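Local coordinates for putative uncharacterized protein (PDB 2RBK) that probably works as a magnesium-dependent phosphatase of the haloacid dehalogenase superfamily, and here holds an oxidovanadium species and a magnesium ion, at residues 104-109 and 148-153; 113-118 and 137-142; 164-169 and 179-184. All coordinates share one frame; numbering follows the deposited sequence. Where two conformers were deposited one is given.

In the fold
Contacts 2 and 3 each touch contact 1 and lie on the same side of the chain's centre as it does. Contact 1 pairs strands 104-107 and 149-152. Contact 2, its centre about 10 Å away, lies on the flank of strand 112-115 and falls between the segments of contact 1 in sequence; Phe106 N lies 2.9 Å from Ser113 O. Contact 3, its centre about 11 Å from that of contact 1, attaches on the other flank, with Met150 O 2.8 Å from Val181 N. Contacts 2 and 3 stay about 11 Å apart at their nearest atoms. The Gln149 side chain of contact 1 nears the active site, about 8 Å from the bound oxidovanadium and about 12 Å from magnesium.

Contact 1: 104-109 and 148-153; sequences CIFVEE and IQMTPF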
# COMPACT_ATOMS: atom_id res chain seq x y z
N CYS A 104 3.38 12.10 -12.94
CA CYS A 104 3.73 11.79 -11.56
C CYS A 104 2.65 12.37 -10.64
O CYS A 104 2.23 13.51 -10.83
CB CYS A 104 5.09 12.37 -11.21
SG CYS A 104 5.76 11.81 -9.62
N ILE A 105 2.21 11.55 -9.70
CA ILE A 105 1.28 11.94 -8.63
C ILE A 105 2.10 12.39 -7.44
O ILE A 105 3.14 11.81 -7.07
CB ILE A 105 0.35 10.78 -8.27
CG1 ILE A 105 -0.54 10.38 -9.45
CG2 ILE A 105 -0.43 11.02 -7.02
CD1 ILE A 105 -1.21 9.05 -9.27
N PHE A 106 1.65 13.50 -6.82
CA PHE A 106 2.27 14.06 -5.62
C PHE A 106 1.24 14.11 -4.53
O PHE A 106 0.19 14.77 -4.71
CB PHE A 106 2.86 15.45 -5.89
CG PHE A 106 4.00 15.46 -6.88
CD1 PHE A 106 3.76 15.47 -8.25
CD2 PHE A 106 5.32 15.42 -6.45
CE1 PHE A 106 4.79 15.44 -9.12
CE2 PHE A 106 6.35 15.43 -7.35
CZ PHE A 106 6.09 15.42 -8.71
N VAL A 107 1.48 13.45 -3.42
CA VAL A 107 0.52 13.33 -2.36
C VAL A 107 1.00 14.11 -1.13
O VAL A 107 2.11 13.85 -0.63
CB VAL A 107 0.26 11.85 -1.94
CG1 VAL A 107 -0.96 11.84 -1.05
CG2 VAL A 107 0.13 10.94 -3.12
N GLU A 108 0.18 15.03 -0.67
CA GLU A 108 0.37 15.79 0.56
C GLU A 108 -0.54 15.19 1.61
O GLU A 108 -1.35 14.32 1.35
CB GLU A 108 0.03 17.24 0.33
CG GLU A 108 0.88 17.92 -0.74
CD GLU A 108 0.25 19.23 -1.14
OE1 GLU A 108 0.40 20.27 -0.52
OE2 GLU A 108 -0.51 19.20 -2.13
N GLU A 109 -0.42 15.67 2.86
CA GLU A 109 -1.26 15.12 3.92
C GLU A 109 -2.75 15.23 3.60
O GLU A 109 -3.48 14.28 3.85
CB GLU A 109 -0.93 15.85 5.22
CG GLU A 109 -1.67 15.23 6.38
CD GLU A 109 -1.38 15.69 7.77
OE1 GLU A 109 -0.81 16.78 7.94
OE2 GLU A 109 -1.73 14.94 8.75
N ILE A 148 4.45 13.70 0.94
CA ILE A 148 4.56 12.46 1.70
C ILE A 148 4.86 11.29 0.81
O ILE A 148 5.67 10.39 1.15
CB ILE A 148 3.30 12.20 2.51
CG1 ILE A 148 3.00 13.43 3.41
CG2 ILE A 148 3.41 10.93 3.30
CD1 ILE A 148 1.87 13.26 4.36
N GLN A 149 4.29 11.23 -0.40
CA GLN A 149 4.52 10.17 -1.35
C GLN A 149 4.45 10.74 -2.77
O GLN A 149 3.60 11.57 -3.06
CB GLN A 149 3.51 9.02 -1.20
CG GLN A 149 3.76 7.86 -2.17
CD GLN A 149 2.92 6.66 -1.78
OE1 GLN A 149 3.39 5.85 -0.94
NE2 GLN A 149 1.71 6.52 -2.28
N MET A 150 5.36 10.27 -3.63
CA MET A 150 5.26 10.53 -5.06
C MET A 150 5.08 9.23 -5.79
O MET A 150 5.69 8.23 -5.42
CB MET A 150 6.53 11.17 -5.59
CG MET A 150 7.00 12.38 -5.00
SD MET A 150 8.57 12.96 -5.54
CE MET A 150 9.90 11.97 -5.05
N THR A 151 4.30 9.26 -6.84
CA THR A 151 4.02 8.06 -7.66
C THR A 151 4.32 8.37 -9.12
O THR A 151 3.41 8.80 -9.86
CB THR A 151 2.60 7.60 -7.38
OG1 THR A 151 2.50 7.30 -5.97
CG2 THR A 151 2.32 6.35 -8.18
N PRO A 152 5.57 8.22 -9.51
CA PRO A 152 5.94 8.39 -10.92
C PRO A 152 5.58 7.19 -11.76
O PRO A 152 5.72 6.04 -11.35
CB PRO A 152 7.50 8.55 -10.85
CG PRO A 152 7.85 7.73 -9.65
CD PRO A 152 6.77 7.99 -8.65
N PHE A 153 5.11 7.47 -13.00
CA PHE A 153 4.73 6.43 -13.94
C PHE A 153 5.98 6.13 -14.77
O PHE A 153 6.13 6.51 -15.94
CB PHE A 153 3.54 6.89 -14.79
CG PHE A 153 2.26 6.79 -14.02
CD1 PHE A 153 2.05 7.71 -12.99
CD2 PHE A 153 1.26 5.84 -14.19
CE1 PHE A 153 0.90 7.66 -12.24
CE2 PHE A 153 0.09 5.78 -13.44
CZ PHE A 153 -0.07 6.70 -12.41
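Ile105 and Thr151 exchange two main-chain hydrogen bonds, Ile105 N to Thr151 O at 3.0 Å and Thr151 N to Ile105 O at 2.8 Å, which set the antiparallel register of 104-109 against 148-153. The first donor stands 51° out of the Thr151 carbonyl plane. At the next hydrogen-bonded pair, Val107 N donates to Gln149 O over 2.9 Å, while Val107 O accepts from Ile148 N at 2.8 Å and, weakly, from Gln149 N. Two successive residues therefore face Val107, which defines a classic beta bulge at the Ile148-Gln149 step. Strand 104-107 lies between 112-115 and 149-152 in an antiparallel sheet, in what is probably the cap of this HAD-type hydrolase.

Sulfur contacts occupy the face carrying Cys104, Phe106, Met150 and Pro152. Met150 SD lies 4.8 Å from the centroid of the Phe106 ring and 60° off its normal, an oblique Met-aromatic contact, and Met150 CG reaches Phe106 CD2 at 3.8 Å. An alanine in place of Phe106 would probably open a gap beside Met150 and leave its CG and SD without the ring that limits their movement. Cys104 SG, anti to its own backbone N (chi1 -170°), comes within 3.6 Å of Pro152 N.

The other face carries Ile105, Val107, Gln149 and Thr151. The Phe153 ring, from the loop after the strand, meets Ile105 CD1 with its edge, CE1 at 3.9 Å. The Gln149 amide is held at both ends, NE2 by Gly44 O and OE1 by Asn69 ND2, and Thr151 OG1 bonds to Asp180 OD1.

Contact 2: 113-118 and 137-142; sequences SVCQPN and VSFEEA
Cys115 places its CB squarely over the Phe139 ring, 3.4 Å from the centroid and 8° off the normal, a CH-pi contact at the centre of one face. The motif is a strand end packed against the first turn of an N-capped helix: strand 112-115 supplies the cysteine, helix 139-143 the ring. Cys115 SG, anti to its carbonyl carbon (chi1 -59°), stays over the same face as a sulfur-aromatic contact at 4.3 Å from the centroid, and also meets Ala142 CB at 3.5 Å. SG thus touches both the ring and the methyl of Ala142, one helical turn on from Phe139. Alongside, Ser113 CB packs on Val137 CG2 at 3.6 Å. Gln116 CG approaches the CE1 side of Phe139 obliquely, with the amide plane 17° from that of the ring.

One direct hydrogen bond ties the backbones, from Val137 N to Val114 O at 3.0 Å, and brings the residues ahead of the helix up to the strand. The helix start is itself fixed by Ser138, whose OG accepts from Glu141 N at 2.9 Å, the N-cap bond. Beyond this shell, Phe139 also touches Ala94, Cys97 and Glu98 of helix 87-100, and Phe106 of the neighbouring strand packs on Cys115, Phe139 and Ala142.

Two waters complete the polar links. One accepts from Gln116 N and donates to Val137 O at 2.8 Å; the other accepts from both Gln116 NE2 and Phe139 N, with each nitrogen 3.2 Å from the water oxygen.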
# COMPACT_ATOMS: atom_id res chain seq x y z
N SER A 113 -2.43 15.45 -6.07
CA SER A 113 -2.34 16.08 -7.40
C SER A 113 -1.63 15.19 -8.37
O SER A 113 -0.82 14.35 -7.99
CB SER A 113 -1.54 17.38 -7.26
OG SER A 113 -1.96 18.22 -6.26
N VAL A 114 -1.85 15.44 -9.65
CA VAL A 114 -1.10 14.76 -10.72
C VAL A 114 -0.58 15.79 -11.68
O VAL A 114 -1.24 16.80 -11.96
CB VAL A 114 -1.97 13.68 -11.38
CG1 VAL A 114 -3.21 14.27 -12.07
CG2 VAL A 114 -1.14 12.86 -12.34
N CYS A 115 0.64 15.52 -12.16
CA CYS A 115 1.31 16.40 -13.11
C CYS A 115 1.33 15.70 -14.47
O CYS A 115 1.74 14.55 -14.58
CB CYS A 115 2.68 16.74 -12.66
SG CYS A 115 2.76 17.55 -11.05
N GLN A 116 0.87 16.41 -15.52
CA GLN A 116 0.87 15.95 -16.90
C GLN A 116 0.30 14.54 -17.08
O GLN A 116 0.90 13.64 -17.71
CB GLN A 116 2.27 16.07 -17.51
CG GLN A 116 2.89 17.45 -17.47
CD GLN A 116 2.21 18.46 -18.33
OE1 GLN A 116 1.70 18.11 -19.42
NE2 GLN A 116 2.29 19.74 -17.96
N PRO A 117 -0.90 14.33 -16.56
CA PRO A 117 -1.47 13.00 -16.69
C PRO A 117 -1.62 12.55 -18.16
O PRO A 117 -1.98 13.40 -18.98
CB PRO A 117 -2.82 13.14 -16.00
CG PRO A 117 -3.19 14.60 -16.04
CD PRO A 117 -1.84 15.26 -15.94
N ASN A 118 -1.35 11.29 -18.47
CA ASN A 118 -1.34 10.78 -19.86
C ASN A 118 -2.00 9.39 -19.93
O ASN A 118 -2.71 8.99 -18.99
CB ASN A 118 0.02 10.82 -20.51
CG ASN A 118 1.02 9.82 -20.01
OD1 ASN A 118 0.68 8.95 -19.24
ND2 ASN A 118 2.29 9.90 -20.45
N VAL A 137 -2.01 19.65 -11.44
CA VAL A 137 -1.22 20.82 -11.10
C VAL A 137 0.06 20.75 -11.93
O VAL A 137 0.47 19.66 -12.39
CB VAL A 137 -0.90 20.93 -9.60
CG1 VAL A 137 -2.21 20.88 -8.81
CG2 VAL A 137 0.10 19.96 -9.10
N SER A 138 0.73 21.90 -12.06
CA SER A 138 2.00 21.92 -12.75
C SER A 138 3.08 21.22 -11.96
O SER A 138 3.07 21.18 -10.73
CB SER A 138 2.44 23.34 -13.09
OG SER A 138 2.81 24.00 -11.86
N PHE A 139 4.11 20.73 -12.68
CA PHE A 139 5.29 20.21 -12.02
C PHE A 139 5.94 21.26 -11.14
O PHE A 139 6.47 20.93 -10.08
CB PHE A 139 6.30 19.67 -13.01
CG PHE A 139 6.06 18.25 -13.49
CD1 PHE A 139 5.67 17.96 -14.77
CD2 PHE A 139 6.24 17.19 -12.59
CE1 PHE A 139 5.51 16.65 -15.15
CE2 PHE A 139 6.10 15.90 -13.00
CZ PHE A 139 5.70 15.63 -14.30
N GLU A 140 5.95 22.52 -11.59
CA GLU A 140 6.52 23.58 -10.80
C GLU A 140 5.84 23.68 -9.45
O GLU A 140 6.49 23.73 -8.38
CB GLU A 140 6.52 24.92 -11.56
CG GLU A 140 7.25 25.99 -10.80
CD GLU A 140 8.75 25.86 -10.83
OE1 GLU A 140 9.34 25.26 -9.90
OE2 GLU A 140 9.32 26.38 -11.83
N GLU A 141 4.53 23.72 -9.48
CA GLU A 141 3.83 23.83 -8.21
C GLU A 141 4.06 22.60 -7.35
O GLU A 141 4.28 22.69 -6.14
CB GLU A 141 2.33 23.95 -8.44
CG GLU A 141 1.85 25.28 -8.79
CD GLU A 141 0.35 25.52 -8.75
OE1 GLU A 141 -0.43 24.70 -8.19
OE2 GLU A 141 -0.05 26.51 -9.31
N ALA A 142 3.97 21.42 -7.94
CA ALA A 142 4.26 20.18 -7.19
C ALA A 142 5.61 20.15 -6.56
O ALA A 142 5.85 19.64 -5.41
CB ALA A 142 4.10 19.01 -8.14
O HOH W 1 4.12 21.16 -15.81
O HOH W 2 0.57 19.26 -15.16

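Contact 3: 164-169 and 179-184; sequences PSIPTC and ADVTAK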
# COMPACT_ATOMS: atom_id res chain seq x y z
N PRO A 164 19.88 7.78 -8.74
CA PRO A 164 20.94 8.58 -8.14
C PRO A 164 20.45 9.93 -7.68
O PRO A 164 21.09 10.49 -6.80
CB PRO A 164 21.95 8.82 -9.28
CG PRO A 164 21.73 7.56 -10.06
CD PRO A 164 20.22 7.43 -10.11
N SER A 165 19.34 10.41 -8.25
CA SER A 165 18.85 11.68 -7.71
C SER A 165 17.76 11.57 -6.65
O SER A 165 17.33 12.60 -6.13
CB SER A 165 18.35 12.57 -8.85
OG SER A 165 19.32 12.56 -9.90
N ILE A 166 17.37 10.36 -6.23
CA ILE A 166 16.50 10.16 -5.04
C ILE A 166 17.25 9.25 -4.05
O ILE A 166 16.76 8.16 -3.71
CB ILE A 166 15.06 9.65 -5.39
CG1 ILE A 166 15.05 8.42 -6.25
CG2 ILE A 166 14.29 10.80 -6.07
CD1 ILE A 166 13.72 7.59 -6.30
N PRO A 167 18.43 9.68 -3.57
CA PRO A 167 19.32 8.79 -2.88
C PRO A 167 18.92 8.29 -1.52
O PRO A 167 19.55 7.33 -1.05
CB PRO A 167 20.60 9.60 -2.71
CG PRO A 167 20.08 11.01 -2.62
CD PRO A 167 19.04 11.02 -3.72
N THR A 168 17.91 8.87 -0.92
CA THR A 168 17.51 8.41 0.41
C THR A 168 16.11 7.82 0.43
O THR A 168 15.70 7.30 1.44
CB THR A 168 17.65 9.49 1.50
OG1 THR A 168 16.70 10.50 1.32
CG2 THR A 168 19.08 10.06 1.58
N CYS A 169 15.36 7.88 -0.63
CA CYS A 169 13.97 7.43 -0.65
C CYS A 169 13.88 5.92 -0.81
O CYS A 169 14.72 5.24 -1.40
CB CYS A 169 13.19 8.09 -1.75
SG CYS A 169 12.88 9.81 -1.60
N ALA A 179 5.55 3.40 -9.70
CA ALA A 179 6.17 3.08 -8.41
C ALA A 179 5.74 4.14 -7.40
O ALA A 179 5.45 5.27 -7.78
CB ALA A 179 7.69 3.03 -8.53
N ASP A 180 5.82 3.80 -6.11
CA ASP A 180 5.61 4.72 -5.02
C ASP A 180 6.94 5.03 -4.35
O ASP A 180 7.68 4.11 -4.01
CB ASP A 180 4.68 4.13 -3.97
CG ASP A 180 3.24 3.92 -4.41
OD1 ASP A 180 2.71 4.71 -5.22
OD2 ASP A 180 2.65 2.94 -3.84
N VAL A 181 7.20 6.30 -4.13
CA VAL A 181 8.43 6.81 -3.56
C VAL A 181 8.07 7.50 -2.24
O VAL A 181 7.21 8.39 -2.21
CB VAL A 181 9.10 7.77 -4.53
CG1 VAL A 181 10.43 8.26 -3.94
CG2 VAL A 181 9.35 7.11 -5.86
N THR A 182 8.77 7.10 -1.16
CA THR A 182 8.58 7.63 0.18
C THR A 182 9.94 7.87 0.80
O THR A 182 10.98 7.46 0.28
CB THR A 182 7.74 6.66 1.03
OG1 THR A 182 8.36 5.37 0.94
CG2 THR A 182 6.27 6.63 0.60
N ALA A 183 9.94 8.55 1.96
CA ALA A 183 11.20 8.88 2.61
C ALA A 183 11.89 7.66 3.20
O ALA A 183 11.33 6.56 3.35
CB ALA A 183 10.92 9.93 3.70
N LYS A 184 13.15 7.85 3.58
CA LYS A 184 14.03 6.82 4.11
C LYS A 184 13.36 6.00 5.18
O LYS A 184 12.89 6.50 6.18
CB LYS A 184 15.28 7.49 4.72
CG LYS A 184 16.30 6.66 5.44
CD LYS A 184 17.15 6.01 4.35
CE LYS A 184 18.36 5.34 4.98
NZ LYS A 184 18.88 4.41 3.92
O HOH W 3 14.37 10.36 2.86
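Cys169 and Ala183 bring their CA atoms to 4.5 Å, where a type I beta turn from Ile166 to Cys169, closed by a weak 3.4 Å bond from Cys169 N to Ile166 O, meets the end of strand 180-182. The Cys169 side chain lies closest in: its CB is 3.1 Å from Thr182 O, a tight approach, and 3.5 Å from Val181 CG1. Ile166 and Val181 reach toward each other tip to tip, CD1 of the former 4.1 Å from CG1 of the latter. With chi1 at -178°, Val181 CG1 is anti to its own N and is the branch that meets both Ile166 CD1 and Cys169 CB.

At the outer end Thr168 O rests 3.2 Å from Lys184 CA, and the lysine chain, bent at chi2, keeps CD near the same oxygen. A water joins the segments here, donating to Thr168 OG1 at 2.8 Å and accepting from Lys184 N at 2.9 Å.

Strand 180-182 runs between antiparallel strand 170-172 and strand 149-152, where Val181 packs on Met150 and Pro152; on the turn side, Thr168 OG1 also hydrogen-bonds Glu89 OE2 of helix 87-100, a residue on which Ile166 and Cys169 pack.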